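PDB 5WXU: 11S globulin from Wrightia tinctoria, which probably serves as a hexameric seed storage protein and binds the plant hormone auxin (indole-3-acetic acid). Local coordinates for residues S27-Q33 and Q192-N196; A333-L338 and L403-K409. Numbering follows the deposited sequence.

Contact 1. Residues S27-Q33 and Q192-N196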
loop_
_atom_site.group_PDB
_atom_site.type_symbol
_atom_site.label_atom_id
_atom_site.label_comp_id
_atom_site.label_asym_id
_atom_site.label_seq_id
_atom_site.Cartn_x
_atom_site.Cartn_y
_atom_site.Cartn_z
ATOM N N SER B 27 24.785 -4.513 -10.330
ATOM C CA SER B 27 23.296 -4.707 -10.447
ATOM C C SER B 27 22.659 -4.707 -9.067
ATOM O O SER B 27 23.370 -4.637 -8.064
ATOM C CB SER B 27 22.960 -6.011 -11.205
ATOM O OG SER B 27 23.201 -7.137 -10.378
ATOM N N ARG B 28 21.344 -4.932 -9.050
ATOM C CA ARG B 28 20.604 -5.153 -7.808
ATOM C C ARG B 28 21.163 -6.317 -7.025
ATOM O O ARG B 28 20.895 -6.392 -5.828
ATOM C CB ARG B 28 19.109 -5.425 -8.066
ATOM C CG ARG B 28 18.377 -4.282 -8.764
ATOM C CD ARG B 28 16.842 -4.539 -8.668
ATOM N NE ARG B 28 16.000 -3.944 -9.708
ATOM C CZ ARG B 28 15.874 -4.396 -10.930
ATOM N NH1 ARG B 28 16.643 -5.377 -11.372
ATOM N NH2 ARG B 28 14.993 -3.819 -11.749
ATOM N N GLN B 29 21.796 -7.258 -7.700
ATOM C CA GLN B 29 22.286 -8.489 -7.097
ATOM C C GLN B 29 23.766 -8.333 -6.888
ATOM O O GLN B 29 24.541 -8.591 -7.797
ATOM C CB GLN B 29 21.938 -9.712 -7.953
ATOM C CG GLN B 29 20.451 -10.090 -7.951
ATOM C CD GLN B 29 20.059 -10.926 -6.750
ATOM O OE1 GLN B 29 20.743 -10.910 -5.727
ATOM N NE2 GLN B 29 18.954 -11.612 -6.838
ATOM N N SER B 30 24.149 -7.997 -5.675
ATOM C CA SER B 30 25.541 -7.748 -5.348
ATOM C C SER B 30 25.971 -8.448 -4.079
ATOM O O SER B 30 25.224 -9.232 -3.508
ATOM C CB SER B 30 25.791 -6.226 -5.297
ATOM O OG SER B 30 27.174 -5.900 -5.249
ATOM N N SER B 31 27.207 -8.183 -3.643
ATOM C CA SER B 31 27.725 -8.757 -2.394
ATOM C C SER B 31 29.075 -8.130 -2.099
ATOM O O SER B 31 29.689 -7.642 -2.984
ATOM C CB SER B 31 27.914 -10.284 -2.486
ATOM O OG SER B 31 28.657 -10.674 -3.640
ATOM N N PRO B 32 29.514 -8.121 -0.839
ATOM C CA PRO B 32 30.784 -7.472 -0.546
ATOM C C PRO B 32 31.961 -8.207 -1.125
ATOM O O PRO B 32 31.851 -9.423 -1.368
ATOM C CB PRO B 32 30.867 -7.453 0.986
ATOM C CG PRO B 32 29.706 -8.177 1.492
ATOM C CD PRO B 32 28.813 -8.590 0.355
ATOM N N GLN B 33 33.028 -7.405 -1.355
ATOM C CA GLN B 33 34.411 -7.774 -1.775
ATOM C C GLN B 33 34.836 -9.178 -1.452
ATOM O O GLN B 33 35.194 -9.931 -2.349
ATOM C CB GLN B 33 35.443 -6.769 -1.188
ATOM C CG GLN B 33 35.816 -5.634 -2.155
ATOM C CD GLN B 33 36.127 -4.291 -1.480
ATOM O OE1 GLN B 33 35.862 -3.223 -2.051
ATOM N NE2 GLN B 33 36.696 -4.339 -0.268
ATOM N N GLN B 192 22.277 0.218 -7.078
ATOM C CA GLN B 192 22.293 -0.876 -8.039
ATOM C C GLN B 192 23.660 -1.149 -8.643
ATOM O O GLN B 192 23.769 -1.906 -9.626
ATOM C CB GLN B 192 21.290 -0.657 -9.190
ATOM C CG GLN B 192 19.852 -0.525 -8.751
ATOM C CD GLN B 192 18.841 -0.596 -9.886
ATOM O OE1 GLN B 192 19.122 -1.141 -10.962
ATOM N NE2 GLN B 192 17.625 -0.153 -9.610
ATOM N N LEU B 193 24.669 -0.464 -8.136
ATOM C CA LEU B 193 26.013 -0.567 -8.718
ATOM C C LEU B 193 26.717 -1.797 -8.112
ATOM O O LEU B 193 26.574 -2.867 -8.645
ATOM C CB LEU B 193 26.798 0.705 -8.604
ATOM C CG LEU B 193 26.252 1.854 -9.444
ATOM C CD1 LEU B 193 26.757 3.195 -8.966
ATOM C CD2 LEU B 193 26.659 1.650 -10.917
ATOM N N ASP B 194 27.472 -1.612 -7.042
ATOM C CA ASP B 194 28.087 -2.692 -6.318
ATOM C C ASP B 194 28.406 -2.099 -4.922
ATOM O O ASP B 194 28.128 -0.902 -4.636
ATOM C CB ASP B 194 29.335 -3.182 -7.053
ATOM C CG ASP B 194 30.327 -2.000 -7.327
ATOM O OD1 ASP B 194 30.700 -1.287 -6.398
ATOM O OD2 ASP B 194 30.663 -1.737 -8.505
ATOM N N GLN B 195 28.999 -2.897 -4.058
ATOM C CA GLN B 195 29.075 -2.541 -2.653
ATOM C C GLN B 195 30.295 -1.677 -2.315
ATOM O O GLN B 195 31.130 -2.044 -1.449
ATOM C CB GLN B 195 29.034 -3.831 -1.797
ATOM C CG GLN B 195 27.801 -4.686 -2.070
ATOM C CD GLN B 195 26.537 -3.874 -1.807
ATOM O OE1 GLN B 195 26.284 -3.508 -0.686
ATOM N NE2 GLN B 195 25.809 -3.523 -2.849
ATOM N N ASN B 196 30.372 -0.538 -2.979
ATOM C CA ASN B 196 31.464 0.436 -2.818
ATOM C C ASN B 196 30.848 1.798 -2.985
ATOM O O ASN B 196 29.984 1.989 -3.853
ATOM C CB ASN B 196 32.567 0.257 -3.872
ATOM C CG ASN B 196 33.223 -1.108 -3.806
ATOM O OD1 ASN B 196 32.857 -2.041 -4.588
ATOM N ND2 ASN B 196 34.106 -1.289 -2.825
HETATM O O HOH W 1 20.284 -3.599 -11.575
HETATM O O HOH W 2 30.342 -5.483 -4.720
HETATM O O HOH W 3 33.043 -4.635 -1.433
#
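Two irregular loops can be joined by a few direct bonds and bridging waters, as S27-Q33 and Q192-N196 are here. At S27, the first modelled residue, the backbone N donates to L193 O at 3.0 Å and, more weakly, to Q192 O at 2.9 Å. S27 OG turns back to accept from Q29 N at 3.0 Å, an ST turn. R28 lays its CG 3.9 Å from Q192 CD, while water 1 links R28 N (3.0 Å) to Q192 OE1 (2.8 Å), which is also hydrogen-bonded to T410 of a second subunit. S30 points at the other loop, its OG 3.5 Å from both D194 CA and Q195 CG, and is hydrogen-bonded to E43 of that second subunit. Water 2 lies 3.2 Å from S30 OG and 2.8 Å from S31 O and accepts from Q195 N (3.0 Å). Past P32, water 3 joins Q33 N (2.8 Å) to Q195 O (3.2 Å), so both backbone polar atoms of Q195, the centre of an inverse gamma turn, are reached through solvent. Direct S27 bonds at one end and three waters along this largely buried seam thus supply its polar links, while R28 pairs with D185 of the second subunit and D194 with R198 in its own chain.

Contact 2. Residues A333-L338 and L403-K409; sequences ANREYL and LELYTVK
Antiparallel pairing satisfies its backbone donors and acceptors in alternating pairs, and A333-L338 with L403-K409 follows the rule without a break. Both segments are extended, phi about -105 to -160° and psi about 120 to 170°, and run at 163° to each other with axes 4.7 Å apart. The register pairs A333 with V408 and continues to L338 with L403. Hydrogen-bonded pairs are N334-T407 (N334 N to T407 O and T407 N to N334 O, each 2.9 Å), E336-L405 (E336 N to L405 O 2.8 Å, L405 N to E336 O 2.9 Å) and L338-L403 (L338 N to L403 O 2.8 Å, L403 N to L338 O 3.0 Å). In the non-hydrogen-bonded pairs, A333, R335 and Y337 instead bond by backbone to L318, S316 and T314, and E404 to T359 and R360.

One face carries A333, R335, Y337, E404, Y406 and V408. R335 (chi1 t, chi2 t, chi3 p) sets CG 4.0 Å from the Y406 ring centroid, a CH-pi contact over the face, and sends NH1 2.9 Å to E404 OE2 in a salt bridge. R335 NE donates to L299 O, and NH1 also meets E273 of a neighbouring subunit; E404 OE1 is hydrogen-bonded to T359 OG1, and OE2 makes a second salt bridge with R360. The other face carries N334, E336, L338, L403, L405 and T407. There L338 CD1 lies 4.4 Å from L403 CD2, T407 OG1 bonds to S356, and E336 OE1 sits 3.3 Å from L405 CD1, with a long, weak ion pair to K396. K409 NZ bonds to N349 OD1. Such a pair, central in an antiparallel sheet and flanked by strands 313-318 and 354-359, is characteristic of the C-terminal cupin beta-barrel of 11S globulins.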
loop_
_atom_site.group_PDB
_atom_site.type_symbol
_atom_site.label_atom_id
_atom_site.label_comp_id
_atom_site.label_asym_id
_atom_site.label_seq_id
_atom_site.Cartn_x
_atom_site.Cartn_y
_atom_site.Cartn_z
ATOM N N ALA B 333 17.232 5.748 13.242
ATOM C CA ALA B 333 18.314 6.159 14.165
ATOM C C ALA B 333 17.809 6.398 15.521
ATOM O O ALA B 333 16.645 6.325 15.755
ATOM C CB ALA B 333 18.948 7.446 13.617
ATOM N N ASN B 334 18.727 6.527 16.473
ATOM C CA ASN B 334 18.401 6.910 17.861
ATOM C C ASN B 334 19.553 7.680 18.486
ATOM O O ASN B 334 20.644 7.623 17.986
ATOM C CB ASN B 334 17.927 5.726 18.683
ATOM C CG ASN B 334 19.047 4.797 19.084
ATOM O OD1 ASN B 334 20.079 5.269 19.525
ATOM N ND2 ASN B 334 18.842 3.510 18.983
ATOM N N ARG B 335 19.236 8.392 19.551
ATOM C CA ARG B 335 20.199 9.035 20.434
ATOM C C ARG B 335 19.965 8.392 21.768
ATOM O O ARG B 335 18.800 8.412 22.261
ATOM C CB ARG B 335 19.989 10.530 20.522
ATOM C CG ARG B 335 21.122 11.126 21.394
ATOM C CD ARG B 335 21.078 12.644 21.522
ATOM N NE ARG B 335 19.988 13.070 22.367
ATOM C CZ ARG B 335 20.062 13.388 23.671
ATOM N NH1 ARG B 335 21.208 13.431 24.337
ATOM N NH2 ARG B 335 18.936 13.758 24.257
ATOM N N GLU B 336 21.035 7.896 22.410
ATOM C CA GLU B 336 20.912 7.386 23.768
ATOM C C GLU B 336 21.821 8.215 24.645
ATOM O O GLU B 336 22.972 8.510 24.296
ATOM C CB GLU B 336 21.347 5.925 23.858
ATOM C CG GLU B 336 20.571 4.934 23.026
ATOM C CD GLU B 336 21.140 3.517 23.181
ATOM O OE1 GLU B 336 22.345 3.397 23.423
ATOM O OE2 GLU B 336 20.381 2.536 23.054
ATOM N N TYR B 337 21.275 8.655 25.774
ATOM C CA TYR B 337 22.011 9.426 26.781
ATOM C C TYR B 337 21.895 8.658 28.094
ATOM O O TYR B 337 20.827 8.440 28.606
ATOM C CB TYR B 337 21.517 10.861 26.860
ATOM C CG TYR B 337 22.363 11.660 27.772
ATOM C CD1 TYR B 337 23.624 12.129 27.356
ATOM C CD2 TYR B 337 21.979 11.857 29.080
ATOM C CE1 TYR B 337 24.478 12.818 28.237
ATOM C CE2 TYR B 337 22.798 12.534 29.971
ATOM C CZ TYR B 337 24.037 13.025 29.550
ATOM O OH TYR B 337 24.790 13.719 30.464
ATOM N N LEU B 338 23.039 8.250 28.629
ATOM C CA LEU B 338 23.110 7.593 29.904
ATOM C C LEU B 338 23.816 8.451 30.913
ATOM O O LEU B 338 24.899 8.956 30.679
ATOM C CB LEU B 338 23.811 6.236 29.809
ATOM C CG LEU B 338 23.094 5.207 28.939
ATOM C CD1 LEU B 338 23.968 3.978 28.788
ATOM C CD2 LEU B 338 21.730 4.853 29.506
ATOM N N LEU B 403 27.489 8.769 29.082
ATOM C CA LEU B 403 27.745 8.193 27.788
ATOM C C LEU B 403 26.626 8.699 26.863
ATOM O O LEU B 403 25.472 8.608 27.210
ATOM C CB LEU B 403 27.778 6.639 27.810
ATOM C CG LEU B 403 27.889 6.002 26.392
ATOM C CD1 LEU B 403 29.244 6.361 25.793
ATOM C CD2 LEU B 403 27.761 4.533 26.543
ATOM N N GLU B 404 26.991 9.308 25.756
ATOM C CA GLU B 404 26.038 9.723 24.717
ATOM C C GLU B 404 26.459 9.019 23.419
ATOM O O GLU B 404 27.630 9.023 23.018
ATOM C CB GLU B 404 25.998 11.215 24.465
ATOM C CG GLU B 404 24.861 11.592 23.461
ATOM C CD GLU B 404 24.918 13.043 23.118
ATOM O OE1 GLU B 404 26.008 13.502 22.772
ATOM O OE2 GLU B 404 23.933 13.783 23.326
ATOM N N LEU B 405 25.479 8.404 22.751
ATOM C CA LEU B 405 25.684 7.709 21.492
ATOM C C LEU B 405 24.565 8.142 20.524
ATOM O O LEU B 405 23.421 8.356 20.934
ATOM C CB LEU B 405 25.424 6.183 21.717
ATOM C CG LEU B 405 26.039 5.301 22.759
ATOM C CD1 LEU B 405 25.517 3.889 22.624
ATOM C CD2 LEU B 405 27.566 5.278 22.577
ATOM N N TYR B 406 24.898 8.179 19.252
ATOM C CA TYR B 406 23.946 8.184 18.123
ATOM C C TYR B 406 24.134 6.874 17.345
ATOM O O TYR B 406 25.267 6.471 17.049
ATOM C CB TYR B 406 24.138 9.331 17.191
ATOM C CG TYR B 406 23.804 10.694 17.745
ATOM C CD1 TYR B 406 24.691 11.392 18.633
ATOM C CD2 TYR B 406 22.620 11.344 17.394
ATOM C CE1 TYR B 406 24.362 12.621 19.116
ATOM C CE2 TYR B 406 22.322 12.603 17.881
ATOM C CZ TYR B 406 23.197 13.239 18.724
ATOM O OH TYR B 406 22.932 14.481 19.211
ATOM N N THR B 407 23.023 6.228 17.009
ATOM C CA THR B 407 23.023 4.933 16.338
ATOM C C THR B 407 22.189 4.993 15.112
ATOM O O THR B 407 21.149 5.631 15.114
ATOM C CB THR B 407 22.525 3.853 17.270
ATOM O OG1 THR B 407 23.390 3.833 18.429
ATOM C CG2 THR B 407 22.570 2.565 16.685
ATOM N N VAL B 408 22.734 4.438 14.051
ATOM C CA VAL B 408 22.019 4.278 12.746
ATOM C C VAL B 408 21.714 2.829 12.652
ATOM O O VAL B 408 22.584 1.967 12.883
ATOM C CB VAL B 408 22.920 4.712 11.593
ATOM C CG1 VAL B 408 22.267 4.329 10.233
ATOM C CG2 VAL B 408 23.121 6.194 11.718
ATOM N N LYS B 409 20.474 2.483 12.216
ATOM C CA LYS B 409 20.118 1.059 12.103
ATOM C C LYS B 409 19.609 0.796 10.714
ATOM O O LYS B 409 18.967 1.675 10.106
ATOM C CB LYS B 409 19.088 0.625 13.136
ATOM C CG LYS B 409 19.601 0.677 14.564
ATOM C CD LYS B 409 18.618 0.125 15.557
ATOM C CE LYS B 409 19.168 0.409 16.952
ATOM N NZ LYS B 409 18.494 -0.485 17.942
#

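In the fold
The two contacts show how a bicupin subunit bonds at its interfaces and within its fold: contact 1 lies mainly at the subunit interface, whereas contact 2 is within a sheet, with one charged link outward. They follow one another along the chain, contact 1 closing before contact 2 opens, and do not touch: their centres lie 29 Å apart and their nearest atoms about 14 Å. Contact 1, centred 21 Å from the chain centre, involves the loop before strand 198-201 in the N-terminal cupin region and reaches two other subunits. Contact 2, centred 11 Å from it, lies in the C-terminal cupin, yet Y406 and V408 also touch strand 102-108 of the N-terminal one. Neither lies at the auxin pocket lined by G119, C120 and P121.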